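Local coordinates for phosphate-binding protein (Xanthomonas axonopodis pv. citri, PDB 5UB3), which is a periplasmic binding protein of the phosphonate-binding type, crystallised with bound chloride, that pairs with a diguanylate cyclase and probably acts as its sensor, at residues 103-106 with 110-113; 140-145 with 150-155. All blocks are in the same frame, centred on the assembly; numbering follows the deposited sequence.

Contact 1 of 2, residues 103-106 with 110-113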
ATOM      1  N   SER A 103       3.335 -28.004   3.500  1.00 29.45           N
ATOM      2  CA  SER A 103       4.605 -27.463   3.990  1.00 26.05           C
ATOM      3  C   SER A 103       4.799 -27.907   5.421  1.00 25.18           C
ATOM      4  O   SER A 103       3.858 -28.071   6.158  1.00 26.68           O
ATOM      5  CB  SER A 103       4.543 -25.905   4.016  1.00 28.16           C
ATOM      6  OG  SER A 103       5.679 -25.321   4.651  1.00 28.31           O
ATOM      7  N   PRO A 104       6.014 -28.020   5.850  1.00 22.68           N
ATOM      8  CA  PRO A 104       6.225 -28.278   7.246  1.00 24.04           C
ATOM      9  C   PRO A 104       6.277 -27.003   8.126  1.00 24.48           C
ATOM     10  O   PRO A 104       6.524 -27.105   9.340  1.00 25.38           O
ATOM     11  CB  PRO A 104       7.593 -28.907   7.224  1.00 23.68           C
ATOM     12  CG  PRO A 104       8.298 -28.108   6.182  1.00 23.19           C
ATOM     13  CD  PRO A 104       7.283 -28.008   5.096  1.00 22.89           C
ATOM     14  N   ILE A 105       6.041 -25.834   7.533  1.00 25.16           N
ATOM     15  CA  ILE A 105       6.015 -24.567   8.288  1.00 24.10           C
ATOM     16  C   ILE A 105       4.640 -24.347   8.982  1.00 25.81           C
ATOM     17  O   ILE A 105       3.605 -24.279   8.299  1.00 23.15           O
ATOM     18  CB  ILE A 105       6.251 -23.407   7.313  1.00 22.56           C
ATOM     19  CG1 ILE A 105       7.643 -23.511   6.672  1.00 22.83           C
ATOM     20  CG2 ILE A 105       6.036 -22.076   8.033  1.00 20.27           C
ATOM     21  CD1 ILE A 105       7.809 -22.707   5.384  1.00 24.15           C
ATOM     22  N   HIS A 106       4.646 -24.164  10.306  1.00 24.68           N
ATOM     23  CA  HIS A 106       3.424 -23.861  11.046  1.00 27.32           C
ATOM     24  C   HIS A 106       3.377 -22.516  11.742  1.00 26.90           C
ATOM     25  O   HIS A 106       2.332 -22.141  12.220  1.00 26.25           O
ATOM     26  CB  HIS A 106       3.117 -24.983  12.035  1.00 30.37           C
ATOM     27  CG  HIS A 106       2.684 -26.216  11.335  1.00 34.68           C
ATOM     28  ND1 HIS A 106       3.592 -27.117  10.806  1.00 36.05           N
ATOM     29  CD2 HIS A 106       1.458 -26.629  10.940  1.00 37.00           C
ATOM     30  CE1 HIS A 106       2.936 -28.074  10.178  1.00 36.21           C
ATOM     31  NE2 HIS A 106       1.641 -27.791  10.229  1.00 39.35           N
ATOM     32  N   GLN A 110       9.270 -20.623  12.234  1.00 24.58           N
ATOM     33  CA  GLN A 110       9.735 -21.661  11.259  1.00 26.69           C
ATOM     34  C   GLN A 110      10.005 -21.172   9.848  1.00 25.45           C
ATOM     35  O   GLN A 110      10.351 -21.984   8.962  1.00 23.61           O
ATOM     36  CB  GLN A 110       8.737 -22.807  11.218  1.00 28.96           C
ATOM     37  CG  GLN A 110       8.646 -23.522  12.556  1.00 32.03           C
ATOM     38  CD  GLN A 110       7.494 -24.516  12.611  1.00 35.39           C
ATOM     39  OE1 GLN A 110       6.846 -24.784  11.622  1.00 32.45           O
ATOM     40  NE2 GLN A 110       7.259 -25.080  13.789  1.00 43.11           N
ATOM     41  N   LEU A 111       9.894 -19.856   9.614  1.00 25.89           N
ATOM     42  CA  LEU A 111      10.439 -19.280   8.386  1.00 26.79           C
ATOM     43  C   LEU A 111      11.964 -19.424   8.251  1.00 27.78           C
ATOM     44  O   LEU A 111      12.484 -19.374   7.124  1.00 27.10           O
ATOM     45  CB  LEU A 111      10.140 -17.790   8.259  1.00 27.93           C
ATOM     46  CG  LEU A 111       9.058 -17.440   7.289  1.00 30.26           C
ATOM     47  CD1 LEU A 111       7.720 -17.944   7.853  1.00 31.55           C
ATOM     48  CD2 LEU A 111       9.071 -15.933   7.139  1.00 30.56           C
ATOM     49  N   ARG A 112      12.669 -19.600   9.374  1.00 28.60           N
ATOM     50  CA  ARG A 112      14.128 -19.784   9.356  1.00 32.35           C
ATOM     51  C   ARG A 112      14.511 -20.990   8.546  1.00 30.26           C
ATOM     52  O   ARG A 112      13.842 -22.004   8.570  1.00 31.14           O
ATOM     53  CB  ARG A 112      14.712 -19.736  10.776  1.00 38.96           C
ATOM     54  CG  ARG A 112      14.334 -18.369  11.400  1.00 44.04           C
ATOM     55  CD  ARG A 112      15.238 -17.816  12.471  1.00 45.82           C
ATOM     56  NE  ARG A 112      15.271 -18.753  13.569  1.00 54.90           N
ATOM     57  CZ  ARG A 112      16.351 -19.380  14.050  1.00 55.44           C
ATOM     58  NH1 ARG A 112      17.607 -19.169  13.600  1.00 46.51           N
ATOM     59  NH2 ARG A 112      16.161 -20.218  15.055  1.00 60.05           N
ATOM     60  N   GLY A 113      15.489 -20.816   7.680  1.00 28.86           N
ATOM     61  CA  GLY A 113      15.762 -21.789   6.631  1.00 25.73           C
ATOM     62  C   GLY A 113      14.946 -21.771   5.372  1.00 25.01           C
ATOM     63  O   GLY A 113      15.218 -22.528   4.481  1.00 28.34           O
TER
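The side-chain amide of Q110 and the imidazole of H106 stand nearly perpendicular, their planes 81° apart, and neither group stacks on the other. OE1 of Q110 lies at the edge of the ring, 4.1 Å from H106 ND1, but its bond is with the backbone: H106 N donates to Q110 OE1 over 2.6 Å, almost straight at the hydrogen (165°). The donor sits above the amide plane rather than within it. Q110 gets there because its chain runs extended beyond CG, bringing the amide across to the other side of the loop. ND1 of H106 instead turns back on its own segment and donates to P104 O at 3.3 Å, a bent bond that approaches the carbonyl from above its plane. One step earlier, S103 OG accepts from I105 N at 2.9 Å, an ST turn that shapes the chain ahead of H106. On the apolar side, I105 CG2 and L111 CD1 come only as near as 4.5 Å; both residues are buried. The whole loop belongs to the connection between strands 92-100 and 115-118; I105 and L111 both rest on V178 of strand 178-182, while R201 of strand 200-205 donates to I105 O.

Contact 2 of 2, residues 140-145 with 150-155; sequences ACDVLL and TPARGS
L144 and the T150-P151 peptide make one close-packed part of this contact. CD2 of the leucine lies 3.6 Å from T150 O, and its other methyl, CD1, comes within 4.3 Å of P151 CD, so the two branches of the fork rest against the peptide and the CD corner of the proline ring. The side chain reaches across from segment 140-145 with CG anti to its own carbonyl carbon (chi1 -57°) and the chain extended beyond that. Behind it the packing continues inward: L144 also touches L159 and T115, and P151 lies on T115 as well. The A140 corner is just as close, S155 OG resting on the methyl of A140 with 3.5 Å between OG and A140 CB. Strand 141-143 runs parallel to 156-160, which in turn pairs in parallel with 115-118, an arrangement in keeping with the alpha/beta lobes of periplasmic binding proteins; the segment 150-155 belongs to the connection that leads from the first of these strands into the second. Just before strand 156-160 the chain folds through a type II turn from A152 to S155, closed by S155 N donating to A152 O at 3.1 Å. G154 takes the positive phi of that turn (92°). Between the two close parts, around D142 and A152, the contact is looser and faces solvent. There D142 and S155 approach without a direct bond, D142 OD2 staying 3.9 Å from S155 CB. A water fills the role instead: it donates to D142 OD2 at 2.6 Å and accepts from A152 N at 2.7 Å, tying the carboxylate to the backbone at the beginning of the turn.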
ATOM      1  N   ALA A 140      16.050 -13.268  10.836  1.00 20.78           N
ATOM      2  CA  ALA A 140      16.847 -12.693   9.775  1.00 22.16           C
ATOM      3  C   ALA A 140      16.259 -13.085   8.413  1.00 22.83           C
ATOM      4  O   ALA A 140      15.752 -14.199   8.217  1.00 22.20           O
ATOM      5  CB  ALA A 140      18.289 -13.143   9.903  1.00 24.39           C
ATOM      6  N   CYS A 141      16.286 -12.135   7.498  1.00 24.55           N
ATOM      7  CA  CYS A 141      15.708 -12.373   6.205  1.00 25.18           C
ATOM      8  C   CYS A 141      16.497 -11.643   5.159  1.00 24.15           C
ATOM      9  O   CYS A 141      16.285 -10.469   4.928  1.00 26.25           O
ATOM     10  CB  CYS A 141      14.240 -11.967   6.220  1.00 26.42           C
ATOM     11  SG  CYS A 141      13.354 -12.676   4.777  1.00 25.50           S
ATOM     12  N   ASP A 142      17.449 -12.366   4.542  1.00 22.09           N
ATOM     13  CA  ASP A 142      18.355 -11.810   3.613  1.00 19.65           C
ATOM     14  C   ASP A 142      17.747 -11.760   2.245  1.00 19.86           C
ATOM     15  O   ASP A 142      16.944 -12.643   1.883  1.00 20.09           O
ATOM     16  CB  ASP A 142      19.623 -12.665   3.536  1.00 20.32           C
ATOM     17  CG  ASP A 142      20.329 -12.789   4.900  1.00 20.36           C
ATOM     18  OD1 ASP A 142      20.628 -11.749   5.485  1.00 20.52           O
ATOM     19  OD2 ASP A 142      20.606 -13.910   5.324  1.00 20.50           O
ATOM     20  N   VAL A 143      18.100 -10.760   1.451  1.00 18.41           N
ATOM     21  CA  VAL A 143      17.594 -10.737   0.081  1.00 19.16           C
ATOM     22  C   VAL A 143      18.198 -11.902  -0.693  1.00 18.35           C
ATOM     23  O   VAL A 143      19.408 -12.139  -0.607  1.00 15.70           O
ATOM     24  CB  VAL A 143      17.756  -9.380  -0.624  1.00 21.00           C
ATOM     25  CG1 VAL A 143      19.194  -9.045  -0.924  1.00 20.62           C
ATOM     26  CG2 VAL A 143      16.960  -9.394  -1.923  1.00 22.55           C
ATOM     27  N   LEU A 144      17.351 -12.645  -1.410  1.00 16.02           N
ATOM     28  CA  LEU A 144      17.842 -13.679  -2.307  1.00 16.79           C
ATOM     29  C   LEU A 144      17.803 -13.195  -3.747  1.00 18.16           C
ATOM     30  O   LEU A 144      16.916 -12.491  -4.156  1.00 20.52           O
ATOM     31  CB  LEU A 144      17.077 -14.945  -2.127  1.00 17.81           C
ATOM     32  CG  LEU A 144      17.091 -15.514  -0.703  1.00 18.02           C
ATOM     33  CD1 LEU A 144      16.146 -16.734  -0.691  1.00 20.32           C
ATOM     34  CD2 LEU A 144      18.479 -15.875  -0.194  1.00 19.26           C
ATOM     35  N   LEU A 145      18.791 -13.581  -4.515  1.00 17.90           N
ATOM     36  CA  LEU A 145      18.949 -13.028  -5.814  1.00 19.94           C
ATOM     37  C   LEU A 145      18.044 -13.663  -6.871  1.00 20.08           C
ATOM     38  O   LEU A 145      17.629 -13.032  -7.800  1.00 20.95           O
ATOM     39  CB  LEU A 145      20.416 -13.135  -6.194  1.00 21.76           C
ATOM     40  CG  LEU A 145      21.184 -12.012  -5.504  1.00 21.27           C
ATOM     41  CD1 LEU A 145      21.563 -12.339  -4.038  1.00 22.99           C
ATOM     42  CD2 LEU A 145      22.366 -11.694  -6.386  1.00 23.92           C
ATOM     43  N   THR A 150      19.579 -19.617  -2.051  1.00 22.03           N
ATOM     44  CA  THR A 150      19.049 -20.219  -0.840  1.00 20.95           C
ATOM     45  C   THR A 150      19.447 -19.398   0.371  1.00 22.04           C
ATOM     46  O   THR A 150      20.507 -18.747   0.366  1.00 20.57           O
ATOM     47  CB  THR A 150      19.577 -21.628  -0.688  1.00 22.27           C
ATOM     48  OG1 THR A 150      20.990 -21.583  -0.810  1.00 22.75           O
ATOM     49  CG2 THR A 150      18.994 -22.491  -1.787  1.00 26.40           C
ATOM     50  N   PRO A 151      18.588 -19.405   1.405  1.00 20.68           N
ATOM     51  CA  PRO A 151      18.879 -18.709   2.623  1.00 22.91           C
ATOM     52  C   PRO A 151      20.040 -19.349   3.383  1.00 24.04           C
ATOM     53  O   PRO A 151      20.349 -20.500   3.171  1.00 21.21           O
ATOM     54  CB  PRO A 151      17.564 -18.817   3.396  1.00 23.45           C
ATOM     55  CG  PRO A 151      16.980 -20.099   2.969  1.00 25.49           C
ATOM     56  CD  PRO A 151      17.366 -20.223   1.522  1.00 25.20           C
ATOM     57  N   ALA A 152      20.705 -18.558   4.199  1.00 26.81           N
ATOM     58  CA  ALA A 152      21.690 -19.105   5.129  1.00 29.95           C
ATOM     59  C   ALA A 152      20.885 -20.023   6.068  1.00 32.66           C
ATOM     60  O   ALA A 152      19.687 -19.812   6.301  1.00 29.63           O
ATOM     61  CB  ALA A 152      22.338 -17.969   5.923  1.00 31.15           C
ATOM     62  N   ARG A 153      21.485 -21.078   6.579  1.00 37.39           N
ATOM     63  CA  ARG A 153      20.720 -21.832   7.591  1.00 39.51           C
ATOM     64  C   ARG A 153      20.712 -20.996   8.885  1.00 34.75           C
ATOM     65  O   ARG A 153      21.654 -20.245   9.174  1.00 35.79           O
ATOM     66  CB  ARG A 153      21.184 -23.266   7.744  1.00 43.29           C
ATOM     67  CG  ARG A 153      22.606 -23.471   8.198  1.00 48.82           C
ATOM     68  CD  ARG A 153      23.005 -24.914   7.919  1.00 51.92           C
ATOM     69  NE  ARG A 153      23.339 -25.044   6.505  1.00 55.86           N
ATOM     70  CZ  ARG A 153      22.838 -25.923   5.627  1.00 57.00           C
ATOM     71  NH1 ARG A 153      21.927 -26.850   5.971  1.00 57.51           N
ATOM     72  NH2 ARG A 153      23.293 -25.879   4.364  1.00 54.70           N
ATOM     73  N   GLY A 154      19.591 -21.036   9.572  1.00 33.57           N
ATOM     74  CA  GLY A 154      19.353 -20.162  10.667  1.00 33.33           C
ATOM     75  C   GLY A 154      18.640 -18.911  10.203  1.00 33.24           C
ATOM     76  O   GLY A 154      18.072 -18.205  11.030  1.00 35.11           O
ATOM     77  N   SER A 155      18.627 -18.604   8.907  1.00 29.06           N
ATOM     78  CA  SER A 155      17.969 -17.349   8.457  1.00 27.88           C
ATOM     79  C   SER A 155      16.904 -17.647   7.394  1.00 25.37           C
ATOM     80  O   SER A 155      16.963 -18.695   6.757  1.00 29.42           O
ATOM     81  CB  SER A 155      19.007 -16.371   7.917  1.00 28.14           C
ATOM     82  OG  SER A 155      19.929 -16.039   8.919  1.00 25.05           O
TER
HETATM   83  O   HOH W   1      19.479 -16.125   4.513  1.00 25.97           O

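Overall arrangement
The two contacts follow one another in the sequence, yet their centres are only about 13 Å apart, and they touch directly. The end of segment 110-113 meets segment 150-155, at its turn and at P151: G113 N lies 2.7 Å from S155 O and R112 NH1 lies 2.8 Å from G154 O, both probable hydrogen bonds, while G113 O packs on P151 CG at 3.4 Å. These links join the approaches to strands 115-118 and 156-160, which pair in parallel. Both contacts sit on the same side of the protein, their centres about 26 and 25 Å from the chain centre, at the outer end of one lobe.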